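Local structure of transcriptional regulator, PadR family (Enterococcus faecalis, 3HHH) at residues I21-E26 against S83-L88; K66-S69 against P73-K76; L54-E57 against W61-A64; K11-G16 against A89-R94. The protein probably binds operator DNA as a dimer through a winged helix-turn-helix domain and regulates transcription. All coordinates share one frame; numbering follows the deposited sequence.

Contact 1: residues I21-E26 against S83-L88; sequences IIQRKE and SGEAEL
Q23, in the last turn of helix 13-24 of the winged helix-turn-helix domain, reaches across to E85 and L88 on the long C-terminal helix 82-106, so the contact ties helix 13-24 of the DNA-binding domain to helix 82-106, which follows the wing. The Q23 side chain starts with CG anti to the backbone N (chi1 -165°) and runs on extended, which carries its amide over to the other helix. NE2 of Q23 gives a nearly straight hydrogen bond to OE1 of E85, 2.7 Å long. The carboxylate oxygen is approached on its syn side, somewhat out of the carboxylate plane, whereas the acceptor lies in the plane of the Q23 amide; the two flat groups are turned 33° against each other. E85 gets there by a bend: its CA-CB bond does not aim at Q23, but the fold at chi2 (-87°) swings the carboxylate back so that the two side chains meet at about a right angle. Both oxygens then lie near the methylene CG of Q23. The apolar half comes from L88, which is buried against L19 and A20 of helix 13-24, while the side chains of Q23 and E85 both touch L80 of strand 74-80. One methyl of L88 serves the whole Q23 end group: CD2 of L88 packs against CD of Q23 at 3.5 Å, with OE1 and NE2 of Q23 each 3.7 Å from CD2 of L88.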
loop_
_atom_site.group_PDB
_atom_site.type_symbol
_atom_site.label_atom_id
_atom_site.label_comp_id
_atom_site.label_asym_id
_atom_site.label_seq_id
_atom_site.Cartn_x
_atom_site.Cartn_y
_atom_site.Cartn_z
ATOM N N ILE B 21 12.745 -0.550 -10.252
ATOM C CA ILE B 21 14.056 0.100 -10.342
ATOM C C ILE B 21 15.129 -0.858 -10.868
ATOM O O ILE B 21 15.918 -0.491 -11.739
ATOM C CB ILE B 21 14.501 0.679 -8.984
ATOM C CG1 ILE B 21 13.617 1.865 -8.596
ATOM C CG2 ILE B 21 15.952 1.131 -9.039
ATOM C CD1 ILE B 21 13.711 2.239 -7.129
ATOM N N ILE B 22 15.143 -2.083 -10.354
ATOM C CA ILE B 22 16.110 -3.096 -10.789
ATOM C C ILE B 22 15.939 -3.455 -12.280
ATOM O O ILE B 22 16.930 -3.668 -12.991
ATOM C CB ILE B 22 16.021 -4.377 -9.917
ATOM C CG1 ILE B 22 16.401 -4.075 -8.456
ATOM C CG2 ILE B 22 16.934 -5.459 -10.453
ATOM C CD1 ILE B 22 16.015 -5.178 -7.472
ATOM N N GLN B 23 14.690 -3.510 -12.747
ATOM C CA GLN B 23 14.398 -3.792 -14.163
ATOM C C GLN B 23 15.049 -2.777 -15.098
ATOM O O GLN B 23 15.552 -3.130 -16.162
ATOM C CB GLN B 23 12.889 -3.773 -14.420
ATOM C CG GLN B 23 12.476 -4.405 -15.754
ATOM C CD GLN B 23 11.102 -3.953 -16.225
ATOM O OE1 GLN B 23 10.762 -2.771 -16.150
ATOM N NE2 GLN B 23 10.309 -4.895 -16.722
ATOM N N ARG B 24 15.026 -1.514 -14.686
ATOM C CA ARG B 24 15.505 -0.410 -15.508
ATOM C C ARG B 24 17.027 -0.441 -15.631
ATOM O O ARG B 24 17.570 -0.260 -16.723
ATOM C CB ARG B 24 15.064 0.920 -14.894
ATOM C CG ARG B 24 14.343 1.853 -15.852
ATOM C CD ARG B 24 14.175 3.235 -15.233
ATOM N NE ARG B 24 13.555 3.170 -13.904
ATOM C CZ ARG B 24 13.438 4.195 -13.057
ATOM N NH1 ARG B 24 13.885 5.409 -13.379
ATOM N NH2 ARG B 24 12.856 4.005 -11.878
ATOM N N LYS B 25 17.702 -0.673 -14.506
ATOM C CA LYS B 25 19.162 -0.669 -14.452
ATOM C C LYS B 25 19.683 -1.635 -13.380
ATOM O O LYS B 25 19.115 -1.722 -12.287
ATOM C CB LYS B 25 19.662 0.748 -14.146
ATOM C CG LYS B 25 21.152 0.974 -14.421
ATOM C CD LYS B 25 21.674 2.201 -13.674
ATOM C CE LYS B 25 23.082 2.575 -14.116
ATOM N NZ LYS B 25 23.555 3.838 -13.467
ATOM N N GLU B 26 20.763 -2.352 -13.697
ATOM C CA GLU B 26 21.468 -3.163 -12.701
ATOM C C GLU B 26 21.975 -2.236 -11.600
ATOM O O GLU B 26 22.514 -1.162 -11.888
ATOM C CB GLU B 26 22.640 -3.924 -13.329
ATOM C CG GLU B 26 23.174 -5.060 -12.457
ATOM C CD GLU B 26 24.557 -5.545 -12.861
ATOM O OE1 GLU B 26 24.834 -6.749 -12.672
ATOM O OE2 GLU B 26 25.370 -4.733 -13.354
ATOM N N SER B 83 11.194 -14.818 -13.695
ATOM C CA SER B 83 10.110 -14.883 -12.723
ATOM C C SER B 83 9.893 -13.519 -12.076
ATOM O O SER B 83 8.759 -13.130 -11.806
ATOM C CB SER B 83 10.414 -15.928 -11.646
ATOM O OG SER B 83 11.542 -15.554 -10.871
ATOM N N GLY B 84 10.985 -12.800 -11.827
ATOM C CA GLY B 84 10.912 -11.451 -11.287
ATOM C C GLY B 84 10.176 -10.515 -12.218
ATOM O O GLY B 84 9.228 -9.847 -11.807
ATOM N N GLU B 85 10.610 -10.471 -13.477
ATOM C CA GLU B 85 9.942 -9.672 -14.507
ATOM C C GLU B 85 8.438 -9.972 -14.485
ATOM O O GLU B 85 7.612 -9.057 -14.504
ATOM C CB GLU B 85 10.533 -9.968 -15.894
ATOM C CG GLU B 85 12.022 -9.573 -16.080
ATOM C CD GLU B 85 12.252 -8.114 -16.517
ATOM O OE1 GLU B 85 11.272 -7.381 -16.783
ATOM O OE2 GLU B 85 13.433 -7.700 -16.599
ATOM N N ALA B 86 8.097 -11.260 -14.411
ATOM C CA ALA B 86 6.707 -11.711 -14.304
ATOM C C ALA B 86 5.993 -11.117 -13.085
ATOM O O ALA B 86 4.849 -10.664 -13.192
ATOM C CB ALA B 86 6.650 -13.236 -14.253
ATOM N N GLU B 87 6.669 -11.125 -11.936
ATOM C CA GLU B 87 6.129 -10.553 -10.700
ATOM C C GLU B 87 5.882 -9.048 -10.847
ATOM O O GLU B 87 4.871 -8.531 -10.372
ATOM C CB GLU B 87 7.082 -10.819 -9.523
ATOM C CG GLU B 87 6.479 -10.564 -8.131
ATOM C CD GLU B 87 5.689 -11.751 -7.560
ATOM O OE1 GLU B 87 5.477 -12.757 -8.285
ATOM O OE2 GLU B 87 5.283 -11.670 -6.373
ATOM N N LEU B 88 6.807 -8.350 -11.507
ATOM C CA LEU B 88 6.677 -6.910 -11.736
ATOM C C LEU B 88 5.481 -6.608 -12.651
ATOM O O LEU B 88 4.670 -5.731 -12.353
ATOM C CB LEU B 88 7.976 -6.343 -12.324
ATOM C CG LEU B 88 8.014 -4.856 -12.695
ATOM C CD1 LEU B 88 7.620 -3.980 -11.516
ATOM C CD2 LEU B 88 9.400 -4.478 -13.206
#

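Contact 2: residues K66-S69 against P73-K76; sequences KKPS and PMRK. With SO4 (sulfate ion), chain E.
The carbonyl oxygen of P73 takes two weak hydrogen bonds from S69, one from its N at 2.9 Å and one from its OG at 3.1 Å. S69 OG stands between its own backbone N and carbonyl carbon (chi1 73°), which turns the hydroxyl back to the same acceptor its amide uses. Next along the hairpin, K67 and R75 form an antiparallel hydrogen-bonded pair: K67 N to R75 O is 3.1 Å, and R75 N to K67 O is 3.0 Å. The R75 chain runs extended from CG to NE beside S69, whose CB lies 3.4 Å from NH1 of R75 and whose OG lies over one face of the guanidinium, toward its rim. M74, present as selenomethionine, curls back at chi2 and chi3 across the neighbouring strand: its SE lies 4.2 Å from CD of P68, the two side chains side by side, while CE ends by CB of K66. Away from strand 62-69, K76 N donates a 3.1 Å hydrogen bond to O2 of a sulfate that also lies beside CG of R75. K67 sends its NZ to a salt bridge with E26. This end of the wing hairpin is thus basic and can hold an anion through a backbone amide, which is consistent with a wing that approaches the DNA backbone, although the sulfate probably comes from the crystallisation liquor.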
loop_
_atom_site.group_PDB
_atom_site.type_symbol
_atom_site.label_atom_id
_atom_site.label_comp_id
_atom_site.label_asym_id
_atom_site.label_seq_id
_atom_site.Cartn_x
_atom_site.Cartn_y
_atom_site.Cartn_z
ATOM N N LYS B 66 28.373 -9.768 -6.926
ATOM C CA LYS B 66 29.297 -8.712 -6.519
ATOM C C LYS B 66 30.247 -8.302 -7.635
ATOM O O LYS B 66 30.873 -9.149 -8.272
ATOM C CB LYS B 66 30.116 -9.150 -5.309
ATOM C CG LYS B 66 29.295 -9.553 -4.107
ATOM C CD LYS B 66 30.132 -9.493 -2.842
ATOM C CE LYS B 66 29.488 -10.257 -1.710
ATOM N NZ LYS B 66 30.309 -10.174 -0.477
ATOM N N LYS B 67 30.349 -6.998 -7.861
ATOM C CA LYS B 67 31.294 -6.444 -8.819
ATOM C C LYS B 67 31.941 -5.204 -8.212
ATOM O O LYS B 67 31.414 -4.650 -7.245
ATOM C CB LYS B 67 30.586 -6.049 -10.119
ATOM C CG LYS B 67 29.588 -7.055 -10.665
ATOM C CD LYS B 67 29.034 -6.557 -11.987
ATOM C CE LYS B 67 28.021 -7.509 -12.575
ATOM N NZ LYS B 67 27.370 -6.924 -13.780
ATOM N N PRO B 68 33.081 -4.756 -8.774
ATOM C CA PRO B 68 33.717 -3.544 -8.252
ATOM C C PRO B 68 32.893 -2.288 -8.536
ATOM O O PRO B 68 32.098 -2.262 -9.484
ATOM C CB PRO B 68 35.063 -3.486 -8.995
ATOM C CG PRO B 68 35.207 -4.795 -9.698
ATOM C CD PRO B 68 33.831 -5.322 -9.909
ATOM N N SER B 69 33.092 -1.264 -7.713
ATOM C CA SER B 69 32.328 -0.027 -7.809
ATOM C C SER B 69 33.105 1.066 -8.528
ATOM O O SER B 69 34.281 0.899 -8.857
ATOM C CB SER B 69 31.979 0.473 -6.405
ATOM O OG SER B 69 33.122 0.999 -5.745
ATOM N N PRO B 73 35.756 -0.585 -4.016
ATOM C CA PRO B 73 35.108 -1.680 -3.277
ATOM C C PRO B 73 34.049 -2.493 -4.022
ATOM O O PRO B 73 33.399 -1.988 -4.942
ATOM C CB PRO B 73 34.450 -0.954 -2.101
ATOM C CG PRO B 73 35.348 0.193 -1.828
ATOM C CD PRO B 73 35.956 0.597 -3.152
HETATM N N MSE B 74 33.884 -3.747 -3.606
HETATM C CA MSE B 74 32.845 -4.612 -4.153
HETATM C C MSE B 74 31.480 -4.167 -3.647
HETATM O O MSE B 74 31.364 -3.624 -2.548
HETATM C CB MSE B 74 33.082 -6.068 -3.749
HETATM C CG MSE B 74 34.342 -6.673 -4.330
HETATM SE SE MSE B 74 34.140 -7.189 -6.195
HETATM C CE MSE B 74 33.335 -8.955 -5.959
ATOM N N ARG B 75 30.457 -4.392 -4.464
ATOM C CA ARG B 75 29.076 -4.112 -4.089
ATOM C C ARG B 75 28.181 -5.215 -4.618
ATOM O O ARG B 75 28.509 -5.858 -5.611
ATOM C CB ARG B 75 28.626 -2.764 -4.654
ATOM C CG ARG B 75 28.973 -1.577 -3.780
ATOM C CD ARG B 75 28.868 -0.285 -4.558
ATOM N NE ARG B 75 29.128 0.891 -3.725
ATOM C CZ ARG B 75 29.309 2.130 -4.188
ATOM N NH1 ARG B 75 29.260 2.386 -5.494
ATOM N NH2 ARG B 75 29.536 3.128 -3.339
ATOM N N LYS B 76 27.047 -5.420 -3.955
ATOM C CA LYS B 76 26.098 -6.456 -4.348
ATOM C C LYS B 76 25.093 -5.874 -5.352
ATOM O O LYS B 76 24.180 -5.139 -4.978
ATOM C CB LYS B 76 25.400 -7.019 -3.102
ATOM C CG LYS B 76 24.766 -8.388 -3.291
ATOM C CD LYS B 76 24.505 -9.057 -1.948
ATOM C CE LYS B 76 23.709 -10.347 -2.105
ATOM N NZ LYS B 76 23.853 -11.249 -0.923
HETATM S S SO4 E . 26.593 -3.342 -0.744
HETATM O O1 SO4 E . 27.998 -2.986 -0.918
HETATM O O2 SO4 E . 26.411 -4.780 -0.941
HETATM O O3 SO4 E . 26.186 -2.977 0.612
HETATM O O4 SO4 E . 25.790 -2.610 -1.722
#

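Contact 3: residues L54-E57 against W61-A64; sequences LRLE and WVIA
Helix 46-58 is joined to W61, just before strand 62-69, by one backbone bond, W61 N to L56 O at 3.2 Å, with an N-H...O angle of 149°. Beside that bond V62 packs on L56. CG2 of V62 lies against CB of L56 at 3.6 Å and close to the amide N of E57. The L56 side chain crosses the indole of W61 at about a right angle, CD2 standing 4.0 Å from CE3 and oblique to the ring. At the outer end of the indole, R55 stretches out from the helix with CG anti to its backbone N and brings NH1 to the ring edge, 3.7 Å from CZ3 of W61. The guanidinium and indole planes are 42° apart, so the two do not stack. E57 is likewise extended (chi1 177°): its CA-CB bond points away from the strand, yet its carboxylate comes back over A64, with OE2 3.3 Å from CB of A64. Inward, L56 and V62 both pack on L19 of helix 13-24, and W61 reaches S83 and E87 of helix 82-106; its backbone also bonds to T81. Such a short connection from a helix straight into the first wing strand is typical of the winged helix-turn-helix fold, in which helix 46-58 occupies the place of the probable recognition helix.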
loop_
_atom_site.group_PDB
_atom_site.type_symbol
_atom_site.label_atom_id
_atom_site.label_comp_id
_atom_site.label_asym_id
_atom_site.label_seq_id
_atom_site.Cartn_x
_atom_site.Cartn_y
_atom_site.Cartn_z
ATOM N N LEU B 54 16.744 -8.734 0.485
ATOM C CA LEU B 54 16.907 -10.091 1.015
ATOM C C LEU B 54 15.733 -10.975 0.601
ATOM O O LEU B 54 15.928 -12.107 0.160
ATOM C CB LEU B 54 17.042 -10.081 2.547
ATOM C CG LEU B 54 18.454 -9.869 3.103
ATOM C CD1 LEU B 54 18.408 -9.507 4.587
ATOM C CD2 LEU B 54 19.317 -11.104 2.870
ATOM N N ARG B 55 14.519 -10.446 0.729
ATOM C CA ARG B 55 13.317 -11.217 0.421
ATOM C C ARG B 55 13.185 -11.503 -1.075
ATOM O O ARG B 55 12.817 -12.612 -1.468
ATOM C CB ARG B 55 12.064 -10.502 0.938
ATOM C CG ARG B 55 10.804 -11.344 0.796
ATOM C CD ARG B 55 9.600 -10.726 1.485
ATOM N NE ARG B 55 8.399 -11.516 1.220
ATOM C CZ ARG B 55 7.697 -11.481 0.087
ATOM N NH1 ARG B 55 8.055 -10.679 -0.913
ATOM N NH2 ARG B 55 6.622 -12.252 -0.047
ATOM N N LEU B 56 13.479 -10.502 -1.900
ATOM C CA LEU B 56 13.454 -10.667 -3.354
ATOM C C LEU B 56 14.407 -11.774 -3.791
ATOM O O LEU B 56 14.037 -12.654 -4.576
ATOM C CB LEU B 56 13.835 -9.358 -4.057
ATOM C CG LEU B 56 12.838 -8.203 -3.955
ATOM C CD1 LEU B 56 13.434 -6.961 -4.592
ATOM C CD2 LEU B 56 11.504 -8.564 -4.602
ATOM N N GLU B 57 15.633 -11.714 -3.273
ATOM C CA GLU B 57 16.651 -12.724 -3.545
ATOM C C GLU B 57 16.192 -14.104 -3.082
ATOM O O GLU B 57 16.241 -15.065 -3.848
ATOM C CB GLU B 57 17.967 -12.340 -2.861
ATOM C CG GLU B 57 19.087 -13.367 -3.022
ATOM C CD GLU B 57 20.478 -12.750 -2.944
ATOM O OE1 GLU B 57 20.606 -11.607 -2.443
ATOM O OE2 GLU B 57 21.444 -13.409 -3.391
ATOM N N TRP B 61 13.416 -13.863 -7.418
ATOM C CA TRP B 61 12.876 -12.888 -8.366
ATOM C C TRP B 61 13.991 -11.962 -8.858
ATOM O O TRP B 61 13.910 -11.414 -9.957
ATOM C CB TRP B 61 11.739 -12.086 -7.730
ATOM C CG TRP B 61 10.554 -12.935 -7.390
ATOM C CD1 TRP B 61 9.935 -13.836 -8.206
ATOM C CD2 TRP B 61 9.841 -12.962 -6.147
ATOM N NE1 TRP B 61 8.882 -14.426 -7.549
ATOM C CE2 TRP B 61 8.801 -13.907 -6.283
ATOM C CE3 TRP B 61 9.978 -12.280 -4.932
ATOM C CZ2 TRP B 61 7.903 -14.191 -5.248
ATOM C CZ3 TRP B 61 9.085 -12.564 -3.902
ATOM C CH2 TRP B 61 8.063 -13.512 -4.069
ATOM N N VAL B 62 15.028 -11.797 -8.038
ATOM C CA VAL B 62 16.250 -11.108 -8.446
ATOM C C VAL B 62 17.464 -12.012 -8.217
ATOM O O VAL B 62 17.459 -12.842 -7.309
ATOM C CB VAL B 62 16.452 -9.786 -7.664
ATOM C CG1 VAL B 62 15.276 -8.837 -7.901
ATOM C CG2 VAL B 62 16.641 -10.054 -6.169
ATOM N N ILE B 63 18.483 -11.864 -9.062
ATOM C CA ILE B 63 19.790 -12.471 -8.823
ATOM C C ILE B 63 20.714 -11.396 -8.269
ATOM O O ILE B 63 20.652 -10.244 -8.696
ATOM C CB ILE B 63 20.430 -13.032 -10.113
ATOM C CG1 ILE B 63 19.502 -14.043 -10.788
ATOM C CG2 ILE B 63 21.776 -13.688 -9.796
ATOM C CD1 ILE B 63 20.045 -14.600 -12.094
ATOM N N ALA B 64 21.569 -11.783 -7.323
ATOM C CA ALA B 64 22.538 -10.876 -6.711
ATOM C C ALA B 64 23.962 -11.345 -7.003
ATOM O O ALA B 64 24.247 -12.545 -7.007
ATOM C CB ALA B 64 22.311 -10.800 -5.212
#

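Contact 4: residues K11-G16 against A89-R94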
loop_
_atom_site.group_PDB
_atom_site.type_symbol
_atom_site.label_atom_id
_atom_site.label_comp_id
_atom_site.label_asym_id
_atom_site.label_seq_id
_atom_site.Cartn_x
_atom_site.Cartn_y
_atom_site.Cartn_z
ATOM N N LYS B 11 3.689 -0.718 2.223
ATOM C CA LYS B 11 3.791 -2.181 2.179
ATOM C C LYS B 11 3.193 -2.715 0.884
ATOM O O LYS B 11 2.142 -2.252 0.448
ATOM C CB LYS B 11 3.087 -2.832 3.378
ATOM C CG LYS B 11 3.893 -2.829 4.668
ATOM C CD LYS B 11 3.109 -3.488 5.801
ATOM C CE LYS B 11 3.934 -3.595 7.082
ATOM N NZ LYS B 11 3.253 -4.420 8.131
ATOM N N GLY B 12 3.870 -3.680 0.264
ATOM C CA GLY B 12 3.418 -4.250 -1.003
ATOM C C GLY B 12 3.837 -3.408 -2.193
ATOM O O GLY B 12 4.313 -3.938 -3.199
ATOM N N ILE B 13 3.660 -2.094 -2.077
ATOM C CA ILE B 13 4.042 -1.154 -3.120
ATOM C C ILE B 13 5.555 -1.078 -3.257
ATOM O O ILE B 13 6.085 -1.132 -4.362
ATOM C CB ILE B 13 3.521 0.273 -2.825
ATOM C CG1 ILE B 13 1.994 0.275 -2.667
ATOM C CG2 ILE B 13 3.954 1.241 -3.932
ATOM C CD1 ILE B 13 1.403 1.654 -2.471
ATOM N N LEU B 14 6.248 -0.954 -2.131
ATOM C CA LEU B 14 7.693 -0.734 -2.144
ATOM C C LEU B 14 8.436 -1.888 -2.807
ATOM O O LEU B 14 9.376 -1.662 -3.572
ATOM C CB LEU B 14 8.218 -0.504 -0.728
ATOM C CG LEU B 14 9.645 0.046 -0.638
ATOM C CD1 LEU B 14 9.815 1.297 -1.494
ATOM C CD2 LEU B 14 10.009 0.329 0.823
ATOM N N GLU B 15 8.007 -3.115 -2.517
ATOM C CA GLU B 15 8.524 -4.301 -3.208
ATOM C C GLU B 15 8.386 -4.126 -4.718
ATOM O O GLU B 15 9.319 -4.401 -5.471
ATOM C CB GLU B 15 7.774 -5.569 -2.779
ATOM C CG GLU B 15 8.183 -6.141 -1.411
ATOM C CD GLU B 15 7.463 -5.506 -0.214
ATOM O OE1 GLU B 15 6.809 -4.445 -0.371
ATOM O OE2 GLU B 15 7.564 -6.081 0.894
ATOM N N GLY B 16 7.218 -3.659 -5.148
ATOM C CA GLY B 16 6.941 -3.443 -6.562
ATOM C C GLY B 16 7.831 -2.389 -7.185
ATOM O O GLY B 16 8.329 -2.571 -8.292
ATOM N N ALA B 89 5.368 -7.348 -13.750
ATOM C CA ALA B 89 4.218 -7.222 -14.646
ATOM C C ALA B 89 2.921 -7.410 -13.869
ATOM O O ALA B 89 1.934 -6.718 -14.113
ATOM C CB ALA B 89 4.307 -8.240 -15.778
ATOM N N ASP B 90 2.938 -8.348 -12.929
ATOM C CA ASP B 90 1.777 -8.641 -12.102
ATOM C C ASP B 90 1.498 -7.499 -11.126
ATOM O O ASP B 90 0.335 -7.203 -10.831
ATOM C CB ASP B 90 1.990 -9.948 -11.335
ATOM C CG ASP B 90 0.699 -10.519 -10.792
ATOM O OD1 ASP B 90 -0.177 -10.894 -11.602
ATOM O OD2 ASP B 90 0.555 -10.596 -9.554
ATOM N N PHE B 91 2.557 -6.865 -10.623
ATOM C CA PHE B 91 2.408 -5.747 -9.691
ATOM C C PHE B 91 1.708 -4.562 -10.345
ATOM O O PHE B 91 0.771 -4.002 -9.775
ATOM C CB PHE B 91 3.762 -5.308 -9.112
ATOM C CG PHE B 91 3.752 -3.911 -8.544
ATOM C CD1 PHE B 91 2.965 -3.600 -7.448
ATOM C CD2 PHE B 91 4.525 -2.902 -9.120
ATOM C CE1 PHE B 91 2.948 -2.308 -6.929
ATOM C CE2 PHE B 91 4.514 -1.610 -8.606
ATOM C CZ PHE B 91 3.728 -1.315 -7.509
ATOM N N TRP B 92 2.162 -4.176 -11.535
ATOM C CA TRP B 92 1.588 -3.017 -12.218
ATOM C C TRP B 92 0.115 -3.219 -12.556
ATOM O O TRP B 92 -0.677 -2.286 -12.453
ATOM C CB TRP B 92 2.377 -2.675 -13.485
ATOM C CG TRP B 92 3.729 -2.089 -13.209
ATOM C CD1 TRP B 92 4.931 -2.562 -13.648
ATOM C CD2 TRP B 92 4.019 -0.919 -12.430
ATOM N NE1 TRP B 92 5.951 -1.761 -13.196
ATOM C CE2 TRP B 92 5.420 -0.744 -12.446
ATOM C CE3 TRP B 92 3.230 -0.003 -11.722
ATOM C CZ2 TRP B 92 6.051 0.311 -11.778
ATOM C CZ3 TRP B 92 3.858 1.043 -11.056
ATOM C CH2 TRP B 92 5.257 1.192 -11.092
ATOM N N GLN B 93 -0.246 -4.437 -12.944
ATOM C CA GLN B 93 -1.635 -4.765 -13.257
ATOM C C GLN B 93 -2.514 -4.679 -12.005
ATOM O O GLN B 93 -3.566 -4.031 -12.023
ATOM C CB GLN B 93 -1.729 -6.158 -13.882
ATOM C CG GLN B 93 -3.089 -6.474 -14.474
ATOM C CD GLN B 93 -3.119 -7.798 -15.207
ATOM O OE1 GLN B 93 -2.124 -8.222 -15.801
ATOM N NE2 GLN B 93 -4.273 -8.462 -15.173
ATOM N N ARG B 94 -2.074 -5.329 -10.926
ATOM C CA ARG B 94 -2.750 -5.238 -9.625
ATOM C C ARG B 94 -2.850 -3.795 -9.147
ATOM O O ARG B 94 -3.894 -3.372 -8.643
ATOM C CB ARG B 94 -2.021 -6.067 -8.562
ATOM C CG ARG B 94 -2.401 -7.540 -8.546
ATOM C CD ARG B 94 -1.620 -8.290 -7.484
ATOM N NE ARG B 94 -0.205 -8.408 -7.825
ATOM C CZ ARG B 94 0.705 -9.035 -7.081
ATOM N NH1 ARG B 94 0.364 -9.621 -5.939
ATOM N NH2 ARG B 94 1.970 -9.085 -7.488
#
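The main interaction is a CH-pi contact: CA of G16 sits over the centre of the F91 ring, 3.6 Å from its centroid and 14° off the ring normal. F91 takes its CG anti to the backbone N (chi1 160°), which sends the ring from helix 82-106 toward helix 13-24. At G16 no side chain intervenes, so the ring rests directly on the helix backbone and the chains come within 6.0 Å at the CA atoms of G16 and F91. Apolar packing adds a looser touch, CG2 of I13 to CZ of F91 at 4.4 Å, while the carbonyl O of I13 approaches CZ obliquely at 3.9 Å. Helix 13-24 belongs to the winged helix-turn-helix domain and helix 82-106 is the long C-terminal helix that follows its wing; the second subunit packs here as well, its L98 against I13 and its Q6 against R94. No hydrogen bond crosses between the segments; polar bonds form within each. NE of R94 forms a salt bridge to OD2 of D90 at 2.9 Å and a hydrogen bond to D90 O, reaching that oxygen from above the carbonyl plane; R94 N comes to the same oxygen from the opposite face. On the other segment, G12 N at the helix N-cap position makes a weak 3.1 Å bond to OE1 of E15.

Contacts 1 and 4 hold the same two helices, 13-24 and 82-106, at successive levels: contact 4 is buried and carried by a ring on a bare glycine backbone, whereas contact 1, partly buried, adds an amide-carboxylate bond at its more exposed side. Contact 3, also partly buried, is mostly apolar and meets contact 1 where I22 packs on V62 and W61 on S83 and G84. Contact 2 is a surface contact of backbone bonds and basic side chains, about 28 Å from contact 4 between centres. It shares strand 62-69 with contact 3 and touches it where K76, on the partner strand 74-80, packs beside E57 and A64; the E26-K67 salt bridge ties it back to segment 21-26.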